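Local coordinates for pterin-4-alpha-carbinolamine dehydratase MoaB2 (Mycobacterium marinum, PDB 3RFQ), which probably takes part in molybdenum cofactor biosynthesis, as a MogA/MoaB-family protein with a probable molybdopterin-binding domain, at residues C[36-41]-C[69-74]; C[73-78]-C[104-109]. All blocks are in the same frame, centred on the assembly; numbering follows the deposited sequence.

Contact 1: C[36-41]-C[69-74]; sequences VVVDDR and VAVEAD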
loop_
_atom_site.group_PDB
_atom_site.type_symbol
_atom_site.label_atom_id
_atom_site.label_comp_id
_atom_site.label_asym_id
_atom_site.label_seq_id
_atom_site.Cartn_x
_atom_site.Cartn_y
_atom_site.Cartn_z
ATOM N N VAL C 36 12.987 -2.864 25.749
ATOM C CA VAL C 36 14.058 -1.916 26.055
ATOM C C VAL C 36 13.542 -0.518 25.753
ATOM O O VAL C 36 13.302 -0.200 24.599
ATOM C CB VAL C 36 15.341 -2.201 25.232
ATOM C CG1 VAL C 36 16.429 -1.133 25.514
ATOM C CG2 VAL C 36 15.851 -3.573 25.547
ATOM N N VAL C 37 13.360 0.297 26.791
ATOM C CA VAL C 37 12.955 1.686 26.627
ATOM C C VAL C 37 14.177 2.601 26.564
ATOM O O VAL C 37 14.922 2.724 27.533
ATOM C CB VAL C 37 11.964 2.140 27.735
ATOM C CG1 VAL C 37 11.644 3.644 27.617
ATOM C CG2 VAL C 37 10.680 1.294 27.661
ATOM N N VAL C 38 14.385 3.217 25.400
ATOM C CA VAL C 38 15.472 4.145 25.190
ATOM C C VAL C 38 14.919 5.519 25.399
ATOM O O VAL C 38 14.238 6.066 24.534
ATOM C CB VAL C 38 16.038 4.067 23.766
ATOM C CG1 VAL C 38 17.277 4.968 23.644
ATOM C CG2 VAL C 38 16.376 2.646 23.403
ATOM N N ASP C 39 15.214 6.085 26.559
ATOM C CA ASP C 39 14.751 7.409 26.893
ATOM C C ASP C 39 15.532 7.935 28.096
ATOM O O ASP C 39 15.647 7.255 29.123
ATOM C CB ASP C 39 13.244 7.389 27.184
ATOM C CG ASP C 39 12.687 8.787 27.453
ATOM O OD1 ASP C 39 12.565 9.598 26.500
ATOM O OD2 ASP C 39 12.381 9.073 28.628
ATOM N N ASP C 40 16.068 9.143 27.958
ATOM C CA ASP C 40 16.926 9.710 28.985
ATOM C C ASP C 40 16.197 9.962 30.293
ATOM O O ASP C 40 16.707 9.611 31.368
ATOM C CB ASP C 40 17.588 10.997 28.495
ATOM C CG ASP C 40 18.740 10.740 27.543
ATOM O OD1 ASP C 40 19.344 9.637 27.592
ATOM O OD2 ASP C 40 19.046 11.668 26.752
ATOM N N ARG C 41 15.014 10.571 30.213
ATOM C CA ARG C 41 14.298 10.980 31.436
ATOM C C ARG C 41 13.772 9.740 32.186
ATOM O O ARG C 41 13.770 9.712 33.419
ATOM C CB ARG C 41 13.193 12.012 31.138
ATOM N N VAL C 69 13.555 -2.854 30.494
ATOM C CA VAL C 69 14.851 -2.276 30.881
ATOM C C VAL C 69 14.948 -0.862 30.320
ATOM O O VAL C 69 14.775 -0.655 29.109
ATOM C CB VAL C 69 16.032 -3.147 30.356
ATOM C CG1 VAL C 69 17.366 -2.424 30.526
ATOM C CG2 VAL C 69 16.048 -4.513 31.058
ATOM N N ALA C 70 15.208 0.108 31.197
ATOM C CA ALA C 70 15.295 1.515 30.784
ATOM C C ALA C 70 16.763 1.863 30.595
ATOM O O ALA C 70 17.587 1.555 31.452
ATOM C CB ALA C 70 14.634 2.456 31.835
ATOM N N VAL C 71 17.096 2.466 29.459
ATOM C CA VAL C 71 18.452 2.943 29.231
ATOM C C VAL C 71 18.440 4.344 28.656
ATOM O O VAL C 71 17.453 4.766 28.045
ATOM C CB VAL C 71 19.268 2.029 28.291
ATOM C CG1 VAL C 71 19.655 0.756 28.982
ATOM C CG2 VAL C 71 18.500 1.747 26.984
ATOM N N GLU C 72 19.559 5.041 28.856
ATOM C CA GLU C 72 19.805 6.346 28.274
ATOM C C GLU C 72 20.000 6.205 26.768
ATOM O O GLU C 72 20.326 5.115 26.274
ATOM C CB GLU C 72 21.079 6.964 28.846
ATOM C CG GLU C 72 21.028 7.382 30.279
ATOM C CD GLU C 72 22.350 7.950 30.745
ATOM O OE1 GLU C 72 22.892 7.404 31.710
ATOM O OE2 GLU C 72 22.864 8.929 30.144
ATOM N N ALA C 73 19.819 7.317 26.054
ATOM C CA ALA C 73 20.076 7.377 24.614
ATOM C C ALA C 73 21.584 7.431 24.417
ATOM O O ALA C 73 22.162 8.451 24.023
ATOM C CB ALA C 73 19.395 8.580 24.010
ATOM N N ASP C 74 22.219 6.317 24.736
ATOM C CA ASP C 74 23.661 6.199 24.717
ATOM C C ASP C 74 23.972 4.850 24.071
ATOM O O ASP C 74 23.402 3.818 24.443
ATOM C CB ASP C 74 24.205 6.261 26.143
ATOM C CG ASP C 74 25.689 5.991 26.211
ATOM O OD1 ASP C 74 26.465 6.951 26.030
ATOM O OD2 ASP C 74 26.073 4.815 26.434
#
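Asp40 OD1 is gripped from two directions: the backbone N of Ala73 donates to it at 2.8 Å, and the guanidinium of Arg104 forms a salt bridge with the same oxygen. The setting is the C-terminal end of two adjacent parallel strands, 31-38 and 63-71, in the mixed sheet of a MogA/MoaB-type domain, where a carboxylate takes over the pairing once the strands stop. The Ala73 N-H points almost straight at OD1 (165°) and meets it on the syn side, 35° out of the carboxylate plane. The oxygen also rests against CA and CB of Glu72, 3.4 Å from each. Glu72 OE2 is not far from OD1 either, a like-charge proximity that the salt bridge to Arg104 would probably ease.

Before this point the strands are zipped by regular parallel bonding. Val37 N donates to Val69 O and Val37 O accepts from Val71 N, and the ladder closes with Asp39 N bonded to Val71 O at 3.0 Å. Asp39 is the N-cap of the short helix 40-43, its side chain capping a backbone N there, and its OD2 also hydrogen-bonds to Thr42 OG1.

Val36, Val38, Val69 and Val71 share one face of the sheet, the side on which Ile78 and Ala81 of helix 75-87 pack against Val71; Val37 and Ala70 project from the other. Val71 CG2 sits between the backbone N and the carbonyl carbon (chi1 -73°), a crowded position from which it touches Val36 CG1 at 3.8 Å. Further along, Val38 CG1 lies against Ala73 CA, also at 3.8 Å.

Contact 2: C[73-78]-C[104-109]; sequences ADEVDI and RDVTPE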
loop_
_atom_site.group_PDB
_atom_site.type_symbol
_atom_site.label_atom_id
_atom_site.label_comp_id
_atom_site.label_asym_id
_atom_site.label_seq_id
_atom_site.Cartn_x
_atom_site.Cartn_y
_atom_site.Cartn_z
ATOM N N ALA C 73 19.819 7.317 26.054
ATOM C CA ALA C 73 20.076 7.377 24.614
ATOM C C ALA C 73 21.584 7.431 24.417
ATOM O O ALA C 73 22.162 8.451 24.023
ATOM C CB ALA C 73 19.395 8.580 24.010
ATOM N N ASP C 74 22.219 6.317 24.736
ATOM C CA ASP C 74 23.661 6.199 24.717
ATOM C C ASP C 74 23.972 4.850 24.071
ATOM O O ASP C 74 23.402 3.818 24.443
ATOM C CB ASP C 74 24.205 6.261 26.143
ATOM C CG ASP C 74 25.689 5.991 26.211
ATOM O OD1 ASP C 74 26.465 6.951 26.030
ATOM O OD2 ASP C 74 26.073 4.815 26.434
ATOM N N GLU C 75 24.868 4.890 23.091
ATOM C CA GLU C 75 25.179 3.761 22.223
ATOM C C GLU C 75 25.667 2.546 23.001
ATOM O O GLU C 75 25.224 1.429 22.748
ATOM C CB GLU C 75 26.225 4.193 21.187
ATOM C CG GLU C 75 26.004 3.620 19.801
ATOM C CD GLU C 75 26.878 4.299 18.735
ATOM O OE1 GLU C 75 26.931 5.560 18.694
ATOM O OE2 GLU C 75 27.513 3.562 17.939
ATOM N N VAL C 76 26.563 2.767 23.955
ATOM C CA VAL C 76 27.100 1.699 24.793
ATOM C C VAL C 76 26.008 1.092 25.700
ATOM O O VAL C 76 25.897 -0.145 25.827
ATOM C CB VAL C 76 28.330 2.199 25.597
ATOM C CG1 VAL C 76 28.724 1.225 26.747
ATOM C CG2 VAL C 76 29.513 2.438 24.650
ATOM N N ASP C 77 25.185 1.951 26.305
ATOM C CA ASP C 77 24.154 1.455 27.210
ATOM C C ASP C 77 23.108 0.647 26.453
ATOM O O ASP C 77 22.726 -0.444 26.908
ATOM C CB ASP C 77 23.539 2.566 28.072
ATOM C CG ASP C 77 24.549 3.147 29.090
ATOM O OD1 ASP C 77 25.617 2.524 29.325
ATOM O OD2 ASP C 77 24.282 4.237 29.660
ATOM N N ILE C 78 22.686 1.153 25.291
ATOM C CA ILE C 78 21.721 0.448 24.458
ATOM C C ILE C 78 22.301 -0.887 24.008
ATOM O O ILE C 78 21.669 -1.926 24.156
ATOM C CB ILE C 78 21.279 1.276 23.241
ATOM C CG1 ILE C 78 20.661 2.601 23.685
ATOM C CG2 ILE C 78 20.282 0.495 22.422
ATOM C CD1 ILE C 78 20.487 3.594 22.544
ATOM N N ARG C 104 21.070 12.395 19.413
ATOM C CA ARG C 104 20.880 11.395 20.452
ATOM C C ARG C 104 20.141 10.183 19.946
ATOM O O ARG C 104 19.950 9.242 20.715
ATOM C CB ARG C 104 20.099 11.976 21.653
ATOM C CG ARG C 104 20.858 13.035 22.482
ATOM C CD ARG C 104 22.043 12.454 23.272
ATOM N NE ARG C 104 21.637 11.678 24.448
ATOM C CZ ARG C 104 22.479 11.299 25.419
ATOM N NH1 ARG C 104 23.769 11.622 25.354
ATOM N NH2 ARG C 104 22.034 10.596 26.457
ATOM N N ASP C 105 19.699 10.197 18.684
ATOM C CA ASP C 105 18.885 9.102 18.181
ATOM C C ASP C 105 19.788 7.978 17.684
ATOM O O ASP C 105 19.993 7.823 16.455
ATOM C CB ASP C 105 17.947 9.574 17.077
ATOM C CG ASP C 105 16.734 10.348 17.609
ATOM O OD1 ASP C 105 15.858 9.723 18.257
ATOM O OD2 ASP C 105 16.636 11.568 17.324
ATOM N N VAL C 106 20.336 7.217 18.637
ATOM C CA VAL C 106 21.415 6.261 18.352
ATOM C C VAL C 106 21.032 4.767 18.414
ATOM O O VAL C 106 21.896 3.902 18.256
ATOM C CB VAL C 106 22.682 6.522 19.216
ATOM C CG1 VAL C 106 23.358 7.856 18.818
ATOM C CG2 VAL C 106 22.349 6.502 20.700
ATOM N N THR C 107 19.748 4.475 18.622
ATOM C CA THR C 107 19.279 3.082 18.701
ATOM C C THR C 107 19.668 2.275 17.447
ATOM O O THR C 107 20.165 1.139 17.576
ATOM C CB THR C 107 17.766 3.001 18.944
ATOM O OG1 THR C 107 17.418 3.762 20.112
ATOM C CG2 THR C 107 17.276 1.565 19.094
ATOM N N PRO C 108 19.499 2.857 16.244
ATOM C CA PRO C 108 19.856 2.005 15.075
ATOM C C PRO C 108 21.344 1.678 14.986
ATOM O O PRO C 108 21.681 0.536 14.652
ATOM C CB PRO C 108 19.414 2.834 13.865
ATOM C CG PRO C 108 18.379 3.814 14.447
ATOM C CD PRO C 108 18.887 4.133 15.826
ATOM N N GLU C 109 22.210 2.655 15.278
ATOM C CA GLU C 109 23.664 2.459 15.272
ATOM C C GLU C 109 24.077 1.422 16.324
ATOM O O GLU C 109 24.924 0.567 16.045
ATOM C CB GLU C 109 24.444 3.781 15.498
ATOM C CG GLU C 109 24.418 4.783 14.340
ATOM C CD GLU C 109 22.996 5.098 13.889
ATOM O OE1 GLU C 109 22.194 5.602 14.711
ATOM O OE2 GLU C 109 22.664 4.774 12.728
#
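The guanidinium of Arg104 has the carbonyl oxygen of Ala73 over one face, 3.0 Å above its plane and offset toward the rim. That oxygen is 3.2 Å from Arg104 CZ, but it lies above the flat group and the angles at NE and NH2 are poor, so the oxygen rests on the guanidinium face without forming a hydrogen bond to NE or NH2. NH2 has its partner elsewhere, in a salt bridge to Asp40 OD1. The Arg104 chain bends at chi2 and chi3, both near -70°, folding back over Ala73, whose CB meets the backbone O of Arg104 at 3.4 Å.

Farther along, Val106 and Ile78 supply an apolar pair. Val106 CG2 reaches in at the start of helix 75-87, 3.8 Å from Glu75 N, and touches Ile78 CD1 at 3.9 Å, the two side chains crossing obliquely. Ile78 CD1 also meets Thr107 OG1, the two side chains lying at about a right angle, while that hydroxyl is bonded to Gly97 O. Beyond them Glu75 OE2 touches Glu109 CB, with the two carboxylate planes 89° apart; Arg79 and Arg142 form salt bridges with Glu75 and Glu109 respectively.

Two helix starts therefore meet here. Asp74 caps the first, accepting Asp77 N through the anti lone pair of OD2, and Ser110 of helix 107-114 bonds to Glu75 O, while Ile78 and Thr107 both pack on Val38 of strand 31-38.

How the contacts relate
Contacts 1 and 2 have centres about 9 Å apart, on the same side of the chain's centre, and share Ala73 and Asp74. Along the chain, strand 31-38 comes first, then strand 63-71, which runs through residues 72-74 into helix 75-87; segment 104-109 follows strand 92-96 and enters helix 107-114. Contact 1 thus joins neighbouring strands of the sheet, and contact 2 joins the helix starts beyond the strand ends. The Asp40-Arg104 pair ties helix 40-43 to the loop leading into helix 107-114, and Val38 CG2 packs on Thr107 OG1 at 3.6 Å. Together they tie edge strand 63-71 to two helices within the probable molybdopterin-binding domain.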